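Local structure of Cwp19 (5OQ3) at residues N86-Y91 and K98-D103; P41-K44 and A48-K51. The protein probably hydrolyses cell-wall peptidoglycan, the part modelled being its TIM-barrel glycoside hydrolase domain, with the whole protein possibly acting as an N-acetylmuramoyl-L-alanine amidase. All blocks are in the same frame, centred on the assembly; numbering follows the deposited sequence.

Contact 1: residues N86-Y91 and K98-D103; sequences NPWSEY and KDPGYD
K98 O, in van der Waals touch with W88 CB, accepts a 2.7 Å hydrogen bond from water 2. The same water donates its other hydrogen to S89 O (2.8 Å), and so bridges the two backbones, which no direct hydrogen bond joins. The indole of W88 does most of the packing. With CG anti to the carbonyl carbon (chi1 -67°), the ring reaches out along K98-D103 and offers one face to it. P100 CD sits 3.6 Å from the centroid of the W88 six-membered ring, 16° off its normal, a CH-pi contact. D99 CA makes a second one over the five-membered ring of W88, at 3.8 Å from its centroid. At the indole edge, W88 NE1 donates to water 1 in the ring plane (2.9 Å), and that water reaches D99 OD2 only weakly. Within the loop, D99 OD1 accepts from G101 N at 2.8 Å, approached on its anti side and 28° out of the carboxylate plane. D103 OD1 caps helix 104-114 at L105 N, while D103 OD2 hydrogen-bonds Y182 OH. A tryptophan face covers an Asx turn within the loop linking the second strand and second main helix of a TIM barrel.

Contact 2: residues P41-K44 and A48-K51; sequences PKTK and AKQK
Q50 lies alongside the ring of P41, both side chains pointing the same way, with Q50 CG 3.7 Å from P41 CB. The proline follows a cis peptide bond. Past CG the glutamine chain runs extended (chi2 177°), which carries its amide along the proline to the carbonyl of T43. There Q50 NE2 donates to T43 O at 2.8 Å. The bond is nearly straight (163° at the hydrogen) and meets a lone pair in the carbonyl plane, while the acceptor lies almost in the plane of the amide. Q50 NE2 also bonds L92 O, and Q50 OE1 probably accepts from Y102 OH, so this buried amide has partners on both its oxygen and its nitrogen, which fixes its flip. In TIM-barrel terms, the loop after the first strand, 27-32, here folds back over the opening turns of helix 47-63. Farther out, T43 and K49 cross at about a right angle. The methylenes of K49 pass over the threonine hydroxyl, K49 CD coming to 3.5 Å from T43 OG1, a plain van der Waals contact. The hydrogen bond of that hydroxyl goes instead to E53 OE2, one turn further along the helix.

Overall arrangement
The two contacts sit in successive strand-to-helix connections of the barrel: contact 2 after strand 27-32, contact 1 after strand 68-74. Their centres are 13 Å apart. Contact 1 is a surface contact, built on ring-face packing and bridging waters; contact 2 is partly buried and turns on a direct amide-to-carbonyl bond. They meet at Y102 of contact 1, which reaches Q50 of contact 2. Y102 also packs on K51, and the carbonyl of Y91 rests against P41 and K44. The loop before helix 104-114 is thereby joined to helix 47-63 and its preceding loop.

Contact 1: residues N86-Y91 and K98-D103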
loop_
_atom_site.group_PDB
_atom_site.type_symbol
_atom_site.label_atom_id
_atom_site.label_comp_id
_atom_site.label_asym_id
_atom_site.label_seq_id
_atom_site.Cartn_x
_atom_site.Cartn_y
_atom_site.Cartn_z
ATOM N N ASN A 86 -6.847 -17.625 3.187
ATOM C CA ASN A 86 -6.229 -16.825 4.224
ATOM C C ASN A 86 -7.170 -16.686 5.397
ATOM O O ASN A 86 -8.383 -16.691 5.235
ATOM C CB ASN A 86 -5.843 -15.443 3.651
ATOM C CG ASN A 86 -4.707 -15.551 2.671
ATOM O OD1 ASN A 86 -3.603 -15.848 3.061
ATOM N ND2 ASN A 86 -4.998 -15.354 1.386
ATOM N N PRO A 87 -6.617 -16.561 6.624
ATOM C CA PRO A 87 -7.437 -16.554 7.843
ATOM C C PRO A 87 -8.086 -15.208 8.101
ATOM O O PRO A 87 -7.530 -14.160 7.736
ATOM C CB PRO A 87 -6.408 -16.786 8.949
ATOM C CG PRO A 87 -5.142 -16.203 8.376
ATOM C CD PRO A 87 -5.178 -16.598 6.921
ATOM N N TRP A 88 -9.220 -15.203 8.822
ATOM C CA TRP A 88 -9.834 -13.941 9.241
ATOM C C TRP A 88 -8.857 -13.076 10.016
ATOM O O TRP A 88 -8.152 -13.557 10.916
ATOM C CB TRP A 88 -11.066 -14.175 10.122
ATOM C CG TRP A 88 -12.243 -14.806 9.429
ATOM C CD1 TRP A 88 -12.691 -16.092 9.546
ATOM C CD2 TRP A 88 -13.148 -14.138 8.555
ATOM N NE1 TRP A 88 -13.819 -16.263 8.777
ATOM C CE2 TRP A 88 -14.142 -15.064 8.194
ATOM C CE3 TRP A 88 -13.230 -12.817 8.066
ATOM C CZ2 TRP A 88 -15.194 -14.733 7.316
ATOM C CZ3 TRP A 88 -14.274 -12.494 7.193
ATOM C CH2 TRP A 88 -15.248 -13.445 6.851
ATOM N N SER A 89 -8.855 -11.784 9.731
ATOM C CA SER A 89 -7.933 -10.860 10.399
ATOM C C SER A 89 -8.276 -10.683 11.881
ATOM O O SER A 89 -9.424 -10.513 12.254
ATOM C CB SER A 89 -7.974 -9.490 9.722
ATOM O OG SER A 89 -7.133 -8.573 10.397
ATOM N N GLU A 90 -7.241 -10.682 12.712
ATOM C CA GLU A 90 -7.397 -10.426 14.128
ATOM C C GLU A 90 -7.923 -9.031 14.414
ATOM O O GLU A 90 -8.398 -8.785 15.529
ATOM C CB GLU A 90 -6.067 -10.587 14.835
ATOM C CG GLU A 90 -5.084 -9.461 14.597
ATOM C CD GLU A 90 -3.651 -9.872 14.823
ATOM O OE1 GLU A 90 -3.093 -9.495 15.872
ATOM O OE2 GLU A 90 -3.103 -10.607 13.975
ATOM N N TYR A 91 -7.858 -8.111 13.448
ATOM C CA TYR A 91 -8.263 -6.730 13.781
ATOM C C TYR A 91 -9.779 -6.550 13.816
ATOM O O TYR A 91 -10.245 -5.535 14.272
ATOM C CB TYR A 91 -7.568 -5.703 12.871
ATOM C CG TYR A 91 -6.048 -5.870 12.960
ATOM C CD1 TYR A 91 -5.371 -5.612 14.158
ATOM C CD2 TYR A 91 -5.310 -6.387 11.899
ATOM C CE1 TYR A 91 -4.025 -5.841 14.271
ATOM C CE2 TYR A 91 -3.933 -6.585 11.995
ATOM C CZ TYR A 91 -3.289 -6.322 13.186
ATOM O OH TYR A 91 -1.916 -6.539 13.296
ATOM N N LYS A 98 -10.597 -15.975 13.749
ATOM C CA LYS A 98 -11.959 -15.997 14.316
ATOM C C LYS A 98 -12.966 -15.362 13.362
ATOM O O LYS A 98 -12.809 -14.201 12.985
ATOM C CB LYS A 98 -12.003 -15.282 15.662
ATOM C CG LYS A 98 -13.397 -15.321 16.296
ATOM C CD LYS A 98 -13.414 -14.852 17.754
ATOM C CE LYS A 98 -14.857 -14.845 18.282
ATOM N NZ LYS A 98 -14.905 -14.631 19.739
ATOM N N ASP A 99 -14.023 -16.106 13.022
ATOM C CA ASP A 99 -15.076 -15.610 12.149
ATOM C C ASP A 99 -15.801 -14.497 12.895
ATOM O O ASP A 99 -16.301 -14.714 13.989
ATOM C CB ASP A 99 -16.047 -16.756 11.803
ATOM C CG ASP A 99 -17.038 -16.397 10.717
ATOM O OD1 ASP A 99 -17.493 -15.259 10.658
ATOM O OD2 ASP A 99 -17.378 -17.288 9.917
ATOM N N PRO A 100 -15.880 -13.296 12.301
ATOM C CA PRO A 100 -16.557 -12.201 12.977
ATOM C C PRO A 100 -18.090 -12.252 12.877
ATOM O O PRO A 100 -18.763 -11.362 13.383
ATOM C CB PRO A 100 -16.013 -10.959 12.283
ATOM C CG PRO A 100 -15.548 -11.416 10.958
ATOM C CD PRO A 100 -15.307 -12.883 11.008
ATOM N N GLY A 101 -18.634 -13.285 12.227
ATOM C CA GLY A 101 -20.085 -13.452 12.147
ATOM C C GLY A 101 -20.708 -12.764 10.947
ATOM O O GLY A 101 -21.898 -12.907 10.713
ATOM N N TYR A 102 -19.887 -12.071 10.150
ATOM C CA TYR A 102 -20.321 -11.497 8.887
ATOM C C TYR A 102 -19.083 -11.297 8.049
ATOM O O TYR A 102 -17.971 -11.294 8.561
ATOM C CB TYR A 102 -21.018 -10.150 9.121
ATOM C CG TYR A 102 -20.169 -8.967 9.454
ATOM C CD1 TYR A 102 -19.462 -8.907 10.638
ATOM C CD2 TYR A 102 -20.100 -7.866 8.586
ATOM C CE1 TYR A 102 -18.664 -7.805 10.945
ATOM C CE2 TYR A 102 -19.350 -6.741 8.912
ATOM C CZ TYR A 102 -18.608 -6.725 10.067
ATOM O OH TYR A 102 -17.824 -5.611 10.348
ATOM N N ASP A 103 -19.268 -11.106 6.753
ATOM C CA ASP A 103 -18.163 -10.800 5.846
ATOM C C ASP A 103 -18.180 -9.287 5.657
ATOM O O ASP A 103 -19.104 -8.760 5.057
ATOM C CB ASP A 103 -18.386 -11.520 4.530
ATOM C CG ASP A 103 -17.271 -11.239 3.501
ATOM O OD1 ASP A 103 -16.349 -10.465 3.781
ATOM O OD2 ASP A 103 -17.308 -11.834 2.412
HETATM O O HOH W 1 -14.586 -19.031 9.037
HETATM O O HOH W 2 -11.538 -11.881 13.420
#

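Contact 2: residues P41-K44 and A48-K51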
loop_
_atom_site.group_PDB
_atom_site.type_symbol
_atom_site.label_atom_id
_atom_site.label_comp_id
_atom_site.label_asym_id
_atom_site.label_seq_id
_atom_site.Cartn_x
_atom_site.Cartn_y
_atom_site.Cartn_z
ATOM N N PRO A 41 -11.564 -0.975 11.808
ATOM C CA PRO A 41 -12.636 -0.500 12.708
ATOM C C PRO A 41 -12.092 -0.051 14.042
ATOM O O PRO A 41 -11.097 -0.599 14.503
ATOM C CB PRO A 41 -13.493 -1.761 12.886
ATOM C CG PRO A 41 -12.521 -2.883 12.811
ATOM C CD PRO A 41 -11.454 -2.445 11.822
ATOM N N LYS A 42 -12.742 0.937 14.661
ATOM C CA LYS A 42 -12.338 1.389 15.989
ATOM C C LYS A 42 -12.749 0.339 17.018
ATOM O O LYS A 42 -12.048 0.143 18.013
ATOM C CB LYS A 42 -13.016 2.723 16.290
ATOM C CG LYS A 42 -12.543 3.452 17.530
ATOM C CD LYS A 42 -13.518 4.573 17.894
ATOM C CE LYS A 42 -12.813 5.905 18.125
ATOM N NZ LYS A 42 -11.821 5.863 19.234
ATOM N N THR A 43 -13.893 -0.312 16.788
ATOM C CA THR A 43 -14.471 -1.274 17.740
ATOM C C THR A 43 -14.300 -2.709 17.227
ATOM O O THR A 43 -14.499 -2.957 16.037
ATOM C CB THR A 43 -15.985 -0.995 17.917
ATOM O OG1 THR A 43 -16.179 0.378 18.298
ATOM C CG2 THR A 43 -16.604 -1.908 18.967
ATOM N N LYS A 44 -13.904 -3.625 18.114
ATOM C CA LYS A 44 -13.824 -5.056 17.796
ATOM C C LYS A 44 -15.073 -5.746 18.331
ATOM O O LYS A 44 -15.682 -5.261 19.249
ATOM C CB LYS A 44 -12.573 -5.661 18.435
ATOM C CG LYS A 44 -11.302 -5.145 17.810
ATOM C CD LYS A 44 -10.077 -5.519 18.626
ATOM C CE LYS A 44 -8.893 -4.688 18.186
ATOM N NZ LYS A 44 -7.654 -4.956 18.956
ATOM N N ALA A 48 -22.529 -4.268 14.160
ATOM C CA ALA A 48 -23.321 -3.065 13.887
ATOM C C ALA A 48 -22.468 -1.795 14.045
ATOM O O ALA A 48 -22.562 -0.868 13.245
ATOM C CB ALA A 48 -24.545 -2.984 14.788
ATOM N N LYS A 49 -21.638 -1.759 15.087
ATOM C CA LYS A 49 -20.842 -0.582 15.331
ATOM C C LYS A 49 -19.726 -0.444 14.270
ATOM O O LYS A 49 -19.391 0.653 13.842
ATOM C CB LYS A 49 -20.218 -0.641 16.698
ATOM C CG LYS A 49 -19.512 0.647 17.044
ATOM C CD LYS A 49 -19.596 0.990 18.522
ATOM C CE LYS A 49 -19.114 2.408 18.772
ATOM N NZ LYS A 49 -19.936 3.447 18.074
ATOM N N GLN A 50 -19.179 -1.576 13.824
ATOM C CA GLN A 50 -18.156 -1.540 12.796
ATOM C C GLN A 50 -18.756 -0.991 11.500
ATOM O O GLN A 50 -18.159 -0.165 10.844
ATOM C CB GLN A 50 -17.546 -2.927 12.553
ATOM C CG GLN A 50 -16.724 -3.422 13.745
ATOM C CD GLN A 50 -16.144 -4.814 13.592
ATOM O OE1 GLN A 50 -16.666 -5.653 12.845
ATOM N NE2 GLN A 50 -15.100 -5.102 14.372
ATOM N N LYS A 51 -19.954 -1.440 11.161
ATOM C CA LYS A 51 -20.642 -0.946 9.968
ATOM C C LYS A 51 -20.874 0.567 10.081
ATOM O O LYS A 51 -20.624 1.314 9.106
ATOM C CB LYS A 51 -21.969 -1.684 9.752
ATOM C CG LYS A 51 -21.830 -3.119 9.235
ATOM C CD LYS A 51 -23.193 -3.782 9.101
ATOM C CE LYS A 51 -23.054 -5.155 8.503
ATOM N NZ LYS A 51 -24.347 -5.845 8.483
#